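Local coordinates for protein putative alpha-L-fucosidase (Bacteroides thetaiotaomicron, PDB 4H41) that is a putative alpha-L-fucosidase with a TIM-barrel fold, which may hydrolyse fucose-containing host glycans, at residues F242-I247 with R294-A299; V258-A263 with M268-N273; L108-N113 with K153-G158. All blocks are in the same frame, centred on the assembly; numbering follows the deposited sequence.

The three interactions share one parallel eight-stranded barrel. Interactions 1 and 2 are neighbours, with centres about 13 Å apart. Their strands 239-243 and 269-273 lie side by side, joined where Asn-273 N approaches Phe-242 O at 2.9 Å, and the ring of Phe-242 packs on Asn-259. Interaction 1 lies past the C-terminal end of its strand, the rim that carries the active site in TIM-barrel enzymes. Interaction 3 involves the turn leading into strand 157-162; its centre is about 29 Å from that of interaction 1 and about 27 Å from that of interaction 2. It borders a pocket holding a polyether, probably from the crystallisation liquor.

Interaction 1: F242-I247 with R294-A299; sequences FQDGHI and RMKLEA
Just beyond the C-terminal end of barrel strand 239-243, Asp-244 forms a buried salt bridge with Lys-296 of helix 290-302. Lys-296 NZ donates to Asp-244 OD1 at 2.8 Å, coming from the syn side but 34° out of the carboxylate plane. The lysine reaches this oxygen by a bend at chi3 (-52°), and its chain crosses the aspartate at about a right angle. Its methylenes run close to the other oxygen, with Lys-296 CD 3.2 Å from Asp-244 OD2.

In this beta/alpha barrel the bridge ties the end of strand 239-243 to the helix that follows the neighbouring strand, 269-273. Glu-275, in the loop after 269-273, completes the network: its backbone N bonds to Asp-244 OD1 and its carbonyl O to Lys-296 NZ. An acid and a long, flexible base suit this buried place, since each charge is met both by the other and by a backbone group.

Asp-244 OD2 accepts from a water at 2.7 Å, which makes a weak second bond to Lys-296 O at 3.2 Å. Elsewhere on the same helix, Arg-294 NH1 forms a salt bridge with Glu-298 OE2 at 3.0 Å, one turn on; Arg-294 packs on Ser-98 of a second subunit.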
loop_
_atom_site.group_PDB
_atom_site.type_symbol
_atom_site.label_atom_id
_atom_site.label_comp_id
_atom_site.label_asym_id
_atom_site.label_seq_id
_atom_site.Cartn_x
_atom_site.Cartn_y
_atom_site.Cartn_z
ATOM N N PHE B 242 -3.844 -7.924 -25.462
ATOM C CA PHE B 242 -3.408 -6.614 -24.976
ATOM C C PHE B 242 -3.869 -6.387 -23.551
ATOM O O PHE B 242 -5.013 -6.663 -23.206
ATOM C CB PHE B 242 -3.917 -5.436 -25.818
ATOM C CG PHE B 242 -3.077 -5.086 -27.017
ATOM C CD1 PHE B 242 -2.004 -4.218 -26.901
ATOM C CD2 PHE B 242 -3.384 -5.595 -28.269
ATOM C CE1 PHE B 242 -1.223 -3.914 -28.007
ATOM C CE2 PHE B 242 -2.603 -5.291 -29.368
ATOM C CZ PHE B 242 -1.539 -4.443 -29.233
ATOM N N GLN B 243 -2.957 -5.857 -22.737
ATOM C CA GLN B 243 -3.267 -5.334 -21.420
ATOM C C GLN B 243 -4.247 -4.195 -21.677
ATOM O O GLN B 243 -3.999 -3.375 -22.561
ATOM C CB GLN B 243 -1.998 -4.852 -20.721
ATOM C CG GLN B 243 -1.041 -5.983 -20.432
ATOM C CD GLN B 243 0.324 -5.468 -20.061
ATOM O OE1 GLN B 243 0.433 -4.597 -19.226
ATOM N NE2 GLN B 243 1.403 -5.976 -20.688
ATOM N N ASP B 244 -5.377 -4.162 -20.970
ATOM C CA ASP B 244 -6.420 -3.165 -21.287
ATOM C C ASP B 244 -6.387 -1.891 -20.433
ATOM O O ASP B 244 -7.256 -1.041 -20.589
ATOM C CB ASP B 244 -7.787 -3.832 -21.135
ATOM C CG ASP B 244 -8.180 -4.230 -19.730
ATOM O OD1 ASP B 244 -7.366 -3.963 -18.753
ATOM O OD2 ASP B 244 -9.294 -4.758 -19.563
ATOM N N GLY B 245 -5.439 -1.772 -19.511
ATOM C CA GLY B 245 -5.494 -0.713 -18.522
ATOM C C GLY B 245 -4.868 0.614 -18.793
ATOM O O GLY B 245 -5.076 1.518 -17.983
ATOM N N HIS B 246 -4.070 0.764 -19.860
ATOM C CA HIS B 246 -3.343 2.022 -20.050
ATOM C C HIS B 246 -4.115 3.077 -20.838
ATOM O O HIS B 246 -3.609 4.185 -21.002
ATOM C CB HIS B 246 -1.989 1.772 -20.715
ATOM C CG HIS B 246 -1.112 0.826 -19.947
ATOM N ND1 HIS B 246 -1.253 -0.538 -20.074
ATOM C CD2 HIS B 246 -0.143 1.072 -19.038
ATOM C CE1 HIS B 246 -0.318 -1.081 -19.293
ATOM N NE2 HIS B 246 0.385 -0.151 -18.673
ATOM N N ILE B 247 -5.321 2.759 -21.291
ATOM C CA ILE B 247 -6.182 3.694 -22.011
ATOM C C ILE B 247 -7.344 4.059 -21.087
ATOM O O ILE B 247 -7.664 3.317 -20.157
ATOM C CB ILE B 247 -6.669 3.134 -23.374
ATOM C CG1 ILE B 247 -7.406 1.812 -23.235
ATOM C CG2 ILE B 247 -5.492 3.026 -24.356
ATOM C CD1 ILE B 247 -8.060 1.333 -24.546
ATOM N N ARG B 294 -15.865 -4.321 -15.022
ATOM C CA ARG B 294 -17.120 -4.645 -15.739
ATOM C C ARG B 294 -17.121 -3.908 -17.077
ATOM O O ARG B 294 -17.455 -4.474 -18.082
ATOM C CB ARG B 294 -18.357 -4.255 -14.896
ATOM C CG ARG B 294 -19.606 -4.561 -15.595
ATOM C CD ARG B 294 -20.851 -4.118 -14.891
ATOM N NE ARG B 294 -20.816 -2.753 -14.417
ATOM C CZ ARG B 294 -21.053 -1.654 -15.126
ATOM N NH1 ARG B 294 -21.381 -1.736 -16.407
ATOM N NH2 ARG B 294 -21.021 -0.471 -14.546
HETATM N N MSE B 295 -16.821 -2.623 -17.065
HETATM C CA MSE B 295 -16.836 -1.844 -18.319
HETATM C C MSE B 295 -15.817 -2.390 -19.339
HETATM O O MSE B 295 -16.111 -2.417 -20.533
HETATM C CB MSE B 295 -16.572 -0.378 -18.016
HETATM C CG MSE B 295 -17.741 0.299 -17.374
HETATM SE SE MSE B 295 -17.259 2.225 -17.147
HETATM C CE MSE B 295 -15.498 2.260 -16.447
ATOM N N LYS B 296 -14.657 -2.871 -18.886
ATOM C CA LYS B 296 -13.633 -3.416 -19.776
ATOM C C LYS B 296 -14.077 -4.732 -20.351
ATOM O O LYS B 296 -13.871 -4.952 -21.549
ATOM C CB LYS B 296 -12.285 -3.543 -19.036
ATOM C CG LYS B 296 -11.743 -2.176 -18.667
ATOM C CD LYS B 296 -10.350 -2.165 -18.060
ATOM C CE LYS B 296 -10.152 -3.091 -16.899
ATOM N NZ LYS B 296 -8.741 -3.076 -16.426
ATOM N N LEU B 297 -14.743 -5.585 -19.564
ATOM C CA LEU B 297 -15.230 -6.869 -20.063
ATOM C C LEU B 297 -16.426 -6.663 -21.002
ATOM O O LEU B 297 -16.608 -7.423 -21.959
ATOM C CB LEU B 297 -15.595 -7.805 -18.898
ATOM C CG LEU B 297 -14.404 -8.212 -17.982
ATOM C CD1 LEU B 297 -14.916 -9.094 -16.850
ATOM C CD2 LEU B 297 -13.319 -8.952 -18.742
ATOM N N GLU B 298 -17.246 -5.625 -20.709
ATOM C CA GLU B 298 -18.380 -5.282 -21.566
ATOM C C GLU B 298 -17.877 -4.821 -22.947
ATOM O O GLU B 298 -18.448 -5.187 -23.959
ATOM C CB GLU B 298 -19.281 -4.218 -20.929
ATOM C CG GLU B 298 -20.089 -4.790 -19.785
ATOM C CD GLU B 298 -20.918 -3.797 -18.997
ATOM O OE1 GLU B 298 -20.829 -2.575 -19.272
ATOM O OE2 GLU B 298 -21.639 -4.246 -18.075
ATOM N N ALA B 299 -16.837 -4.006 -22.986
ATOM C CA ALA B 299 -16.253 -3.553 -24.249
ATOM C C ALA B 299 -15.670 -4.737 -25.041
ATOM O O ALA B 299 -15.816 -4.790 -26.264
ATOM C CB ALA B 299 -15.188 -2.525 -23.977
HETATM O O HOH W 1 -10.943 -6.069 -21.186
#

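Interaction 2: V258-A263 with M268-N273; sequences VNKKLA and MQCWTN
Ala-263 and Cys-270 press together where helix 252-266 lies against strand 269-273, the second half of a beta-alpha-beta crossover that starts at strand 239-243. The helix runs back nearly antiparallel to the strand, at 152°, with the two short axes 7.9 Å apart at their closest.

At the centre of the packing are two small side chains, with Ala-263 CB 3.8 Å from Cys-270 CB. Neither takes much room, which goes with the close approach of helix and strand. The alanine methyl also comes near a backbone carbonyl, Ala-263 CB lying 3.4 Å from Met-268 O. Cys-270 SG stands anti to its backbone N (chi1 -170°), which lays the sulfur along the helix, 3.8 Å from Lys-260 CA. The aliphatic part of Lys-260 covers the flank, its CD 4.0 Å from Cys-270 CB, while its ammonium turns to Asp-264 in a salt bridge. Residue 268 is a selenomethionine; Met-268 CB touches Ala-263 CB only loosely, at 4.4 Å, and the rest of the side chain leads off to Phe-230 of helix 219-233.

One backbone bond crosses between the segments. Met-268 N donates to Ala-263 O at 2.9 Å with an N-H...O angle of 164°, tying the last part of the helix to the start of the strand across a very short connection.

The remaining polar groups look elsewhere. Asn-259 OD1 bonds to His-222, and its side chain packs on Phe-242 of the preceding strand. The strand alternates: Cys-270 faces the helix, whereas Trp-271 turns into the barrel among Phe-194, Ala-241 and Ile-309. Gln-269, two residues earlier on the strand, helps to orient the indole: Trp-271 NE1 donates at 3.0 Å to a lone pair of Gln-269 OE1.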
loop_
_atom_site.group_PDB
_atom_site.type_symbol
_atom_site.label_atom_id
_atom_site.label_comp_id
_atom_site.label_asym_id
_atom_site.label_seq_id
_atom_site.Cartn_x
_atom_site.Cartn_y
_atom_site.Cartn_z
ATOM N N VAL B 258 -9.984 -1.715 -33.334
ATOM C CA VAL B 258 -8.767 -1.821 -34.120
ATOM C C VAL B 258 -7.999 -3.125 -33.817
ATOM O O VAL B 258 -7.542 -3.764 -34.750
ATOM C CB VAL B 258 -7.873 -0.588 -33.883
ATOM C CG1 VAL B 258 -6.432 -0.891 -34.180
ATOM C CG2 VAL B 258 -8.375 0.598 -34.699
ATOM N N ASN B 259 -7.850 -3.500 -32.560
ATOM C CA ASN B 259 -7.126 -4.706 -32.191
ATOM C C ASN B 259 -7.834 -5.971 -32.755
ATOM O O ASN B 259 -7.169 -6.870 -33.254
ATOM C CB ASN B 259 -6.922 -4.784 -30.683
ATOM C CG ASN B 259 -5.929 -3.779 -30.186
ATOM O OD1 ASN B 259 -5.184 -3.187 -30.975
ATOM N ND2 ASN B 259 -5.886 -3.581 -28.885
ATOM N N LYS B 260 -9.145 -5.941 -32.838
ATOM C CA LYS B 260 -9.924 -7.065 -33.385
ATOM C C LYS B 260 -9.778 -7.107 -34.908
ATOM O O LYS B 260 -9.574 -8.184 -35.496
ATOM C CB LYS B 260 -11.388 -6.957 -32.923
ATOM C CG LYS B 260 -12.328 -7.981 -33.527
ATOM C CD LYS B 260 -12.061 -9.394 -33.164
ATOM C CE LYS B 260 -13.170 -10.251 -33.762
ATOM N NZ LYS B 260 -12.668 -11.527 -34.265
ATOM N N LYS B 261 -9.805 -5.951 -35.538
ATOM C CA LYS B 261 -9.601 -5.818 -36.995
ATOM C C LYS B 261 -8.226 -6.399 -37.418
ATOM O O LYS B 261 -8.124 -7.142 -38.396
ATOM C CB LYS B 261 -9.684 -4.339 -37.376
ATOM C CG LYS B 261 -9.484 -4.103 -38.893
ATOM C CD LYS B 261 -9.843 -2.698 -39.314
ATOM C CE LYS B 261 -9.097 -1.622 -38.580
ATOM N NZ LYS B 261 -9.134 -0.314 -39.311
ATOM N N LEU B 262 -7.162 -5.999 -36.678
ATOM C CA LEU B 262 -5.803 -6.539 -36.891
ATOM C C LEU B 262 -5.713 -8.037 -36.657
ATOM O O LEU B 262 -5.166 -8.759 -37.506
ATOM C CB LEU B 262 -4.809 -5.810 -36.003
ATOM C CG LEU B 262 -4.537 -4.364 -36.374
ATOM C CD1 LEU B 262 -3.674 -3.707 -35.367
ATOM C CD2 LEU B 262 -3.942 -4.276 -37.735
ATOM N N ALA B 263 -6.309 -8.536 -35.581
ATOM C CA ALA B 263 -6.324 -9.990 -35.360
ATOM C C ALA B 263 -6.998 -10.722 -36.512
ATOM O O ALA B 263 -6.466 -11.720 -37.011
ATOM C CB ALA B 263 -7.041 -10.315 -34.056
HETATM N N MSE B 268 -5.374 -14.251 -36.211
HETATM C CA MSE B 268 -5.001 -14.526 -34.842
HETATM C C MSE B 268 -6.209 -14.450 -33.965
HETATM O O MSE B 268 -7.158 -13.734 -34.296
HETATM C CB MSE B 268 -3.972 -13.499 -34.361
HETATM C CG MSE B 268 -2.666 -13.538 -35.145
HETATM SE SE MSE B 268 -1.525 -12.040 -34.698
HETATM C CE MSE B 268 -1.204 -12.419 -32.882
ATOM N N GLN B 269 -6.152 -15.111 -32.812
ATOM C CA GLN B 269 -7.212 -14.979 -31.797
ATOM C C GLN B 269 -7.036 -13.655 -31.112
ATOM O O GLN B 269 -5.898 -13.165 -30.956
ATOM C CB GLN B 269 -7.170 -16.133 -30.771
ATOM C CG GLN B 269 -7.628 -17.469 -31.376
ATOM C CD GLN B 269 -7.877 -18.583 -30.364
ATOM O OE1 GLN B 269 -7.921 -18.366 -29.146
ATOM N NE2 GLN B 269 -8.215 -19.790 -30.860
ATOM N N CYS B 270 -8.133 -13.036 -30.734
ATOM C CA CYS B 270 -8.109 -11.721 -30.113
ATOM C C CYS B 270 -8.547 -11.856 -28.672
ATOM O O CYS B 270 -9.721 -12.123 -28.383
ATOM C CB CYS B 270 -9.011 -10.760 -30.890
ATOM S SG CYS B 270 -8.829 -9.054 -30.370
ATOM N N TRP B 271 -7.588 -11.778 -27.776
ATOM C CA TRP B 271 -7.856 -11.880 -26.352
ATOM C C TRP B 271 -7.759 -10.534 -25.703
ATOM O O TRP B 271 -7.132 -9.630 -26.228
ATOM C CB TRP B 271 -6.830 -12.813 -25.689
ATOM C CG TRP B 271 -6.906 -14.275 -26.064
ATOM C CD1 TRP B 271 -7.641 -14.848 -27.070
ATOM C CD2 TRP B 271 -6.075 -15.312 -25.534
ATOM N NE1 TRP B 271 -7.384 -16.191 -27.132
ATOM C CE2 TRP B 271 -6.427 -16.508 -26.193
ATOM C CE3 TRP B 271 -5.133 -15.366 -24.485
ATOM C CZ2 TRP B 271 -5.819 -17.733 -25.889
ATOM C CZ3 TRP B 271 -4.554 -16.590 -24.164
ATOM C CH2 TRP B 271 -4.865 -17.746 -24.888
ATOM N N THR B 272 -8.312 -10.420 -24.508
ATOM C CA THR B 272 -8.097 -9.234 -23.680
ATOM C C THR B 272 -7.424 -9.669 -22.377
ATOM O O THR B 272 -7.790 -10.698 -21.805
ATOM C CB THR B 272 -9.355 -8.406 -23.407
ATOM O OG1 THR B 272 -8.939 -7.218 -22.727
ATOM C CG2 THR B 272 -10.402 -9.134 -22.576
ATOM N N ASN B 273 -6.419 -8.910 -21.943
ATOM C CA ASN B 273 -5.805 -9.104 -20.633
ATOM C C ASN B 273 -6.462 -8.029 -19.788
ATOM O O ASN B 273 -6.067 -6.850 -19.827
ATOM C CB ASN B 273 -4.290 -9.025 -20.668
ATOM C CG ASN B 273 -3.682 -9.074 -19.290
ATOM O OD1 ASN B 273 -4.381 -9.115 -18.284
ATOM N ND2 ASN B 273 -2.370 -9.052 -19.217
#

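Interaction 3: L108-N113 with K153-G158; sequences LAEKYN and KYKSFG
Glu-110 OE1 receives two waters, each at 2.8 Å, and through them reaches two successive backbone amides of the facing turn. One water accepts from Lys-155 N at 2.9 Å, the other from Ser-156 N at 3.2 Å. A carboxylate suits this place because one oxygen can take both donors, and the waters span a gap too wide for a direct bond. The glutamate chain is extended, with CG anti to the backbone N (chi1 -177°), which carries the carboxylate out from the helix toward the turn.

Glu-110 OE2 lies 3.7 Å from Lys-155 CD, where the two side chains cross at about a right angle. Lys-155 NZ is 4.4 Å from Glu-110 OE2, beyond salt-bridge range, so any attraction between the charges is probably modest at this exposed edge.

The contact joins the end of helix 101-111 to the type I turn, Tyr-154 to Phe-157, that leads into barrel strand 157-162. The helix closes in a Schellman motif, with Asn-113 at positive phi as its C-prime residue, and the chain then enters strand 115-119, the neighbour of 157-162 in the barrel.

Deeper in, Ser-156 supplies the close packing: its CB sits 3.7 Å from Ala-109 CB, both side chains being small enough for turn and helix to come together. The hydroxyl occupies the position between backbone N and carbonyl carbon (chi1 63°) and bonds to Leu-106 O in the helix, so this buried polar group has a partner. Asn-113, Lys-155, Phe-157 and Gly-158, with Lys-115, line a pocket that holds a polyether molecule, probably from the crystallisation liquor. Within the turn, Phe-157 N donates to Tyr-154 O at 3.2 Å.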
loop_
_atom_site.group_PDB
_atom_site.type_symbol
_atom_site.label_atom_id
_atom_site.label_comp_id
_atom_site.label_asym_id
_atom_site.label_seq_id
_atom_site.Cartn_x
_atom_site.Cartn_y
_atom_site.Cartn_z
ATOM N N LEU B 108 -1.144 -28.905 -10.134
ATOM C CA LEU B 108 -2.405 -28.275 -9.755
ATOM C C LEU B 108 -3.296 -28.088 -10.988
ATOM O O LEU B 108 -4.496 -28.328 -10.903
ATOM C CB LEU B 108 -2.166 -26.937 -9.047
ATOM C CG LEU B 108 -1.520 -27.044 -7.673
ATOM C CD1 LEU B 108 -1.231 -25.669 -7.105
ATOM C CD2 LEU B 108 -2.405 -27.854 -6.685
ATOM N N ALA B 109 -2.720 -27.692 -12.134
ATOM C CA ALA B 109 -3.497 -27.544 -13.368
ATOM C C ALA B 109 -4.107 -28.868 -13.764
ATOM O O ALA B 109 -5.279 -28.900 -14.161
ATOM C CB ALA B 109 -2.635 -26.990 -14.496
ATOM N N GLU B 110 -3.366 -29.971 -13.596
ATOM C CA GLU B 110 -3.917 -31.274 -13.948
ATOM C C GLU B 110 -5.029 -31.681 -12.985
ATOM O O GLU B 110 -6.073 -32.181 -13.409
ATOM C CB GLU B 110 -2.822 -32.327 -13.961
ATOM C CG GLU B 110 -3.341 -33.690 -14.386
ATOM C CD GLU B 110 -2.292 -34.752 -14.611
ATOM O OE1 GLU B 110 -1.086 -34.445 -14.448
ATOM O OE2 GLU B 110 -2.687 -35.903 -14.914
ATOM N N LYS B 111 -4.821 -31.444 -11.713
ATOM C CA LYS B 111 -5.816 -31.757 -10.686
ATOM C C LYS B 111 -7.149 -31.053 -10.964
ATOM O O LYS B 111 -8.202 -31.659 -10.802
ATOM C CB LYS B 111 -5.291 -31.331 -9.314
ATOM C CG LYS B 111 -6.138 -31.791 -8.150
ATOM C CD LYS B 111 -5.509 -31.368 -6.838
ATOM C CE LYS B 111 -6.420 -31.642 -5.677
ATOM N NZ LYS B 111 -5.743 -31.309 -4.387
ATOM N N TYR B 112 -7.099 -29.790 -11.389
ATOM C CA TYR B 112 -8.316 -29.000 -11.613
ATOM C C TYR B 112 -8.681 -28.875 -13.082
ATOM O O TYR B 112 -9.541 -28.074 -13.421
ATOM C CB TYR B 112 -8.163 -27.619 -10.949
ATOM C CG TYR B 112 -8.093 -27.744 -9.446
ATOM C CD1 TYR B 112 -9.226 -28.026 -8.704
ATOM C CD2 TYR B 112 -6.874 -27.694 -8.776
ATOM C CE1 TYR B 112 -9.159 -28.246 -7.337
ATOM C CE2 TYR B 112 -6.799 -27.878 -7.402
ATOM C CZ TYR B 112 -7.943 -28.182 -6.686
ATOM O OH TYR B 112 -7.900 -28.413 -5.339
ATOM N N ASN B 113 -8.091 -29.735 -13.942
ATOM C CA ASN B 113 -8.361 -29.837 -15.358
ATOM C C ASN B 113 -8.269 -28.476 -16.058
ATOM O O ASN B 113 -9.186 -28.031 -16.751
ATOM C CB ASN B 113 -9.718 -30.503 -15.607
ATOM C CG ASN B 113 -9.848 -31.063 -17.017
ATOM O OD1 ASN B 113 -8.895 -31.578 -17.601
ATOM N ND2 ASN B 113 -11.016 -30.967 -17.608
ATOM N N LYS B 153 6.387 -34.681 -19.943
ATOM C CA LYS B 153 5.991 -35.490 -18.785
ATOM C C LYS B 153 4.677 -35.116 -18.134
ATOM O O LYS B 153 4.123 -35.956 -17.434
ATOM C CB LYS B 153 7.095 -35.395 -17.713
ATOM C CG LYS B 153 8.437 -35.910 -18.233
ATOM C CD LYS B 153 9.462 -36.031 -17.129
ATOM C CE LYS B 153 10.811 -36.407 -17.678
ATOM N NZ LYS B 153 11.851 -36.378 -16.619
ATOM N N TYR B 154 4.189 -33.882 -18.300
ATOM C CA TYR B 154 2.982 -33.430 -17.624
ATOM C C TYR B 154 1.888 -33.116 -18.639
ATOM O O TYR B 154 2.063 -32.268 -19.525
ATOM C CB TYR B 154 3.278 -32.169 -16.791
ATOM C CG TYR B 154 4.258 -32.343 -15.647
ATOM C CD1 TYR B 154 5.626 -32.431 -15.882
ATOM C CD2 TYR B 154 3.827 -32.338 -14.324
ATOM C CE1 TYR B 154 6.540 -32.555 -14.834
ATOM C CE2 TYR B 154 4.731 -32.433 -13.267
ATOM C CZ TYR B 154 6.093 -32.517 -13.525
ATOM O OH TYR B 154 7.019 -32.518 -12.500
ATOM N N LYS B 155 0.733 -33.761 -18.439
ATOM C CA LYS B 155 -0.459 -33.654 -19.271
ATOM C C LYS B 155 -0.951 -32.227 -19.409
ATOM O O LYS B 155 -1.420 -31.847 -20.470
ATOM C CB LYS B 155 -1.555 -34.510 -18.603
ATOM C CG LYS B 155 -2.934 -34.543 -19.238
ATOM C CD LYS B 155 -3.810 -35.415 -18.363
ATOM C CE LYS B 155 -5.259 -35.499 -18.758
ATOM N NZ LYS B 155 -6.031 -36.287 -17.754
ATOM N N SER B 156 -0.848 -31.433 -18.346
ATOM C CA SER B 156 -1.411 -30.087 -18.343
ATOM C C SER B 156 -0.542 -29.029 -19.057
ATOM O O SER B 156 -0.985 -27.904 -19.192
ATOM C CB SER B 156 -1.692 -29.679 -16.914
ATOM O OG SER B 156 -0.474 -29.633 -16.192
ATOM N N PHE B 157 0.669 -29.369 -19.517
ATOM C CA PHE B 157 1.501 -28.405 -20.255
ATOM C C PHE B 157 0.841 -28.150 -21.610
ATOM O O PHE B 157 0.936 -28.984 -22.512
ATOM C CB PHE B 157 2.934 -28.945 -20.407
ATOM C CG PHE B 157 3.946 -27.885 -20.793
ATOM C CD1 PHE B 157 3.927 -27.303 -22.053
ATOM C CD2 PHE B 157 4.974 -27.537 -19.929
ATOM C CE1 PHE B 157 4.867 -26.335 -22.412
ATOM C CE2 PHE B 157 5.940 -26.598 -20.307
ATOM C CZ PHE B 157 5.882 -26.006 -21.545
ATOM N N GLY B 158 0.166 -27.014 -21.749
ATOM C CA GLY B 158 -0.647 -26.743 -22.917
ATOM C C GLY B 158 -0.343 -25.568 -23.793
ATOM O O GLY B 158 -1.086 -25.327 -24.742
HETATM O O HOH W 2 0.641 -35.686 -16.219
HETATM O O HOH W 3 0.150 -32.163 -15.389
#